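PDB 1R4V: uncharacterized protein aq_328 from Aquifex aeolicus, which is of unknown function but adopts a histone fold within a single chain and may, like other members of its clan, take part in protein heterodimerization. Local coordinates for residues A71-L81 with V119-E130. Sequence-based numbering, arbitrary orientation.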
# COMPACT_ATOMS: atom_id res chain seq x y z
N ALA A 71 -1.89 -14.69 16.32
CA ALA A 71 -0.71 -15.56 16.23
C ALA A 71 -0.57 -16.39 17.51
O ALA A 71 -0.40 -17.62 17.44
CB ALA A 71 0.53 -14.79 15.99
N ARG A 72 -0.69 -15.75 18.67
CA ARG A 72 -0.60 -16.48 19.95
C ARG A 72 -1.67 -17.53 20.10
O ARG A 72 -1.39 -18.62 20.60
CB ARG A 72 -0.64 -15.56 21.15
CG ARG A 72 0.58 -14.67 21.25
CD ARG A 72 0.73 -13.97 22.58
NE ARG A 72 -0.41 -13.12 22.91
CZ ARG A 72 -0.56 -11.83 22.55
NH1 ARG A 72 -1.66 -11.17 22.92
NH2 ARG A 72 0.37 -11.19 21.84
N TRP A 73 -2.90 -17.24 19.68
CA TRP A 73 -3.99 -18.22 19.80
C TRP A 73 -3.75 -19.43 18.93
O TRP A 73 -4.31 -20.51 19.20
CB TRP A 73 -5.37 -17.65 19.45
CG TRP A 73 -5.95 -16.81 20.52
CD1 TRP A 73 -5.77 -16.92 21.88
CD2 TRP A 73 -6.84 -15.72 20.33
NE1 TRP A 73 -6.50 -15.94 22.53
CE2 TRP A 73 -7.16 -15.20 21.61
CE3 TRP A 73 -7.42 -15.13 19.20
CZ2 TRP A 73 -8.02 -14.11 21.78
CZ3 TRP A 73 -8.28 -14.05 19.38
CH2 TRP A 73 -8.57 -13.56 20.65
N ASN A 74 -2.96 -19.24 17.87
CA ASN A 74 -2.53 -20.31 16.98
C ASN A 74 -1.25 -21.03 17.39
O ASN A 74 -0.79 -21.94 16.68
CB ASN A 74 -2.43 -19.78 15.54
CG ASN A 74 -3.81 -19.69 14.88
OD1 ASN A 74 -4.32 -20.70 14.41
ND2 ASN A 74 -4.42 -18.50 14.90
N GLY A 75 -0.66 -20.65 18.53
CA GLY A 75 0.49 -21.33 19.08
C GLY A 75 1.79 -20.88 18.46
O GLY A 75 2.84 -21.47 18.69
N ARG A 76 1.71 -19.85 17.68
CA ARG A 76 2.84 -19.32 16.89
C ARG A 76 3.64 -18.33 17.72
O ARG A 76 3.07 -17.47 18.40
CB ARG A 76 2.33 -18.60 15.66
CG ARG A 76 1.93 -19.54 14.53
CD ARG A 76 1.85 -18.81 13.20
NE ARG A 76 0.55 -18.17 12.97
CZ ARG A 76 -0.53 -18.83 12.58
NH1 ARG A 76 -0.48 -20.16 12.37
NH2 ARG A 76 -1.72 -18.26 12.36
N ASP A 77 4.91 -18.19 17.31
CA ASP A 77 5.77 -17.17 17.85
C ASP A 77 6.20 -16.15 16.78
O ASP A 77 7.18 -15.44 16.94
CB ASP A 77 6.98 -17.84 18.50
CG ASP A 77 7.66 -16.96 19.54
OD1 ASP A 77 7.09 -15.88 19.88
OD2 ASP A 77 8.76 -17.25 20.07
N PHE A 78 5.45 -16.06 15.69
CA PHE A 78 5.69 -15.16 14.57
C PHE A 78 4.32 -14.81 13.99
O PHE A 78 3.35 -15.54 14.18
CB PHE A 78 6.58 -15.78 13.48
CG PHE A 78 5.97 -16.99 12.85
CD1 PHE A 78 5.12 -16.87 11.75
CD2 PHE A 78 6.20 -18.25 13.39
CE1 PHE A 78 4.52 -17.96 11.21
CE2 PHE A 78 5.60 -19.35 12.84
CZ PHE A 78 4.77 -19.21 11.75
N ILE A 79 4.24 -13.69 13.28
CA ILE A 79 3.01 -13.34 12.59
C ILE A 79 3.00 -13.93 11.19
O ILE A 79 3.94 -13.76 10.43
CB ILE A 79 2.92 -11.82 12.51
CG1 ILE A 79 2.84 -11.27 13.95
CG2 ILE A 79 1.66 -11.41 11.70
CD1 ILE A 79 3.29 -9.87 14.01
N ALA A 80 1.91 -14.62 10.87
CA ALA A 80 1.63 -15.18 9.56
C ALA A 80 0.59 -14.32 8.85
O ALA A 80 -0.11 -13.51 9.46
CB ALA A 80 1.07 -16.57 9.69
N LEU A 81 0.47 -14.54 7.55
CA LEU A 81 -0.53 -13.85 6.73
C LEU A 81 -1.94 -14.02 7.29
O LEU A 81 -2.70 -13.03 7.32
CB LEU A 81 -0.48 -14.34 5.28
CG LEU A 81 -1.46 -13.70 4.28
CD1 LEU A 81 -1.16 -12.23 4.17
CD2 LEU A 81 -1.37 -14.35 2.91
N VAL A 119 4.57 -4.12 15.91
CA VAL A 119 4.43 -5.34 16.70
C VAL A 119 5.79 -5.59 17.31
O VAL A 119 6.80 -5.08 16.80
CB VAL A 119 3.99 -6.56 15.87
CG1 VAL A 119 2.57 -6.37 15.38
CG2 VAL A 119 4.92 -6.83 14.69
N GLU A 120 5.82 -6.36 18.38
CA GLU A 120 7.09 -6.81 18.96
C GLU A 120 7.48 -8.18 18.42
O GLU A 120 8.67 -8.50 18.30
CB GLU A 120 7.00 -6.80 20.50
CG GLU A 120 7.04 -5.39 21.07
CD GLU A 120 8.30 -4.62 20.65
OE1 GLU A 120 9.39 -5.24 20.67
OE2 GLU A 120 8.21 -3.42 20.30
N MSE A 121 6.50 -9.00 18.05
CA MSE A 121 6.81 -10.32 17.54
C MSE A 121 7.46 -10.33 16.17
O MSE A 121 7.26 -9.43 15.37
CB MSE A 121 5.54 -11.17 17.43
CG MSE A 121 4.91 -11.50 18.74
SE MSE A 121 3.26 -12.59 18.49
CE MSE A 121 3.72 -13.38 16.99
N ASN A 122 8.18 -11.41 15.92
CA ASN A 122 8.78 -11.76 14.65
C ASN A 122 7.70 -11.81 13.57
O ASN A 122 6.61 -12.28 13.85
CB ASN A 122 9.41 -13.15 14.75
CG ASN A 122 10.19 -13.51 13.50
OD1 ASN A 122 10.86 -12.65 12.93
ND2 ASN A 122 10.11 -14.77 13.06
N VAL A 123 7.99 -11.29 12.38
CA VAL A 123 7.10 -11.45 11.25
C VAL A 123 7.67 -12.62 10.48
O VAL A 123 8.85 -12.64 10.14
CB VAL A 123 6.96 -10.20 10.36
CG1 VAL A 123 6.05 -10.51 9.18
CG2 VAL A 123 6.44 -9.03 11.17
N GLY A 124 6.86 -13.64 10.21
CA GLY A 124 7.39 -14.81 9.52
C GLY A 124 7.93 -14.49 8.14
O GLY A 124 7.40 -13.61 7.44
N GLU A 125 8.96 -15.20 7.70
CA GLU A 125 9.53 -14.92 6.39
C GLU A 125 8.55 -15.16 5.23
O GLU A 125 8.59 -14.43 4.23
CB GLU A 125 10.86 -15.67 6.19
CG GLU A 125 12.04 -14.98 6.87
CD GLU A 125 12.38 -13.59 6.32
OE1 GLU A 125 12.45 -13.39 5.08
OE2 GLU A 125 12.57 -12.67 7.15
N ASP A 126 7.66 -16.13 5.35
CA ASP A 126 6.68 -16.35 4.28
C ASP A 126 5.72 -15.16 4.18
O ASP A 126 5.31 -14.79 3.08
CB ASP A 126 5.93 -17.66 4.47
CG ASP A 126 6.78 -18.90 4.18
OD1 ASP A 126 7.91 -18.82 3.63
OD2 ASP A 126 6.36 -20.03 4.48
N LEU A 127 5.37 -14.53 5.29
CA LEU A 127 4.56 -13.32 5.23
C LEU A 127 5.40 -12.19 4.60
O LEU A 127 4.91 -11.44 3.74
CB LEU A 127 4.05 -12.93 6.61
CG LEU A 127 3.38 -11.56 6.72
CD1 LEU A 127 2.30 -11.31 5.68
CD2 LEU A 127 2.79 -11.39 8.08
N LYS A 128 6.64 -12.02 5.03
CA LYS A 128 7.53 -10.99 4.49
C LYS A 128 7.58 -11.07 2.98
O LYS A 128 7.53 -10.04 2.29
CB LYS A 128 8.93 -11.09 5.08
CG LYS A 128 9.11 -10.28 6.36
CD LYS A 128 9.53 -8.83 6.03
CE LYS A 128 11.01 -8.72 5.67
NZ LYS A 128 11.31 -7.62 4.68
N SER A 129 7.63 -12.29 2.46
CA SER A 129 7.59 -12.54 1.02
C SER A 129 6.31 -12.07 0.34
O SER A 129 6.31 -11.89 -0.87
CB SER A 129 7.75 -14.03 0.73
OG SER A 129 9.05 -14.41 1.13
N GLU A 130 5.22 -11.90 1.08
CA GLU A 130 3.95 -11.39 0.52
C GLU A 130 3.81 -9.88 0.58
O GLU A 130 2.79 -9.38 0.13
CB GLU A 130 2.74 -11.97 1.27
CG GLU A 130 2.41 -13.41 0.90
CD GLU A 130 2.14 -13.59 -0.59
OE1 GLU A 130 1.29 -12.85 -1.16
OE2 GLU A 130 2.79 -14.49 -1.20
O HOH W 1 9.66 -16.68 15.42
O HOH W 2 8.30 -13.40 18.19
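Ile79 pairs with Val123 in a small parallel bridge between the short strands 78-79 and 122-123, which in this histone-fold protein joins the chain after helix 67-73 to the chain that leads into helix 125-128. Ile79 N donates to Asn122 O (2.8 Å) in the carbonyl plane, and Gly124 N, at the N-cap of the helix, returns a bond to Ile79 O. Ile79 is buried and its branches part: CD1 meets Val119 CG2 tip to tip (3.5 Å), while the Ile79 and Leu127 side chains cross obliquely, CG2, anti to the backbone N, resting on Leu127 CD2 (3.8 Å). Ala67 and Leu84 also pack against it. Cut back to an alanine, Ile79 would probably leave Val119 and Leu127 without their shared apolar partner and open a gap beside Met121 CE. Met121, present as selenomethionine, is bent at its third torsion (28°), which tucks CE against the Phe78 backbone, with Ala71 CB 3.6 Å from CE and Ile79 CG1 also beside it. Farther along, Leu81 and Leu127 cross at about a right angle, touching through their CD1 methyls. On the other side of the bridge, Phe78 CD1 lies 3.8 Å from Gly124 CA, a spot with no room for a CB on Gly124. Two waters extend the pairing outward: both donate to Asp77 O, one accepting from Asn122 ND2, the other from Asn122 N at 3.0 Å.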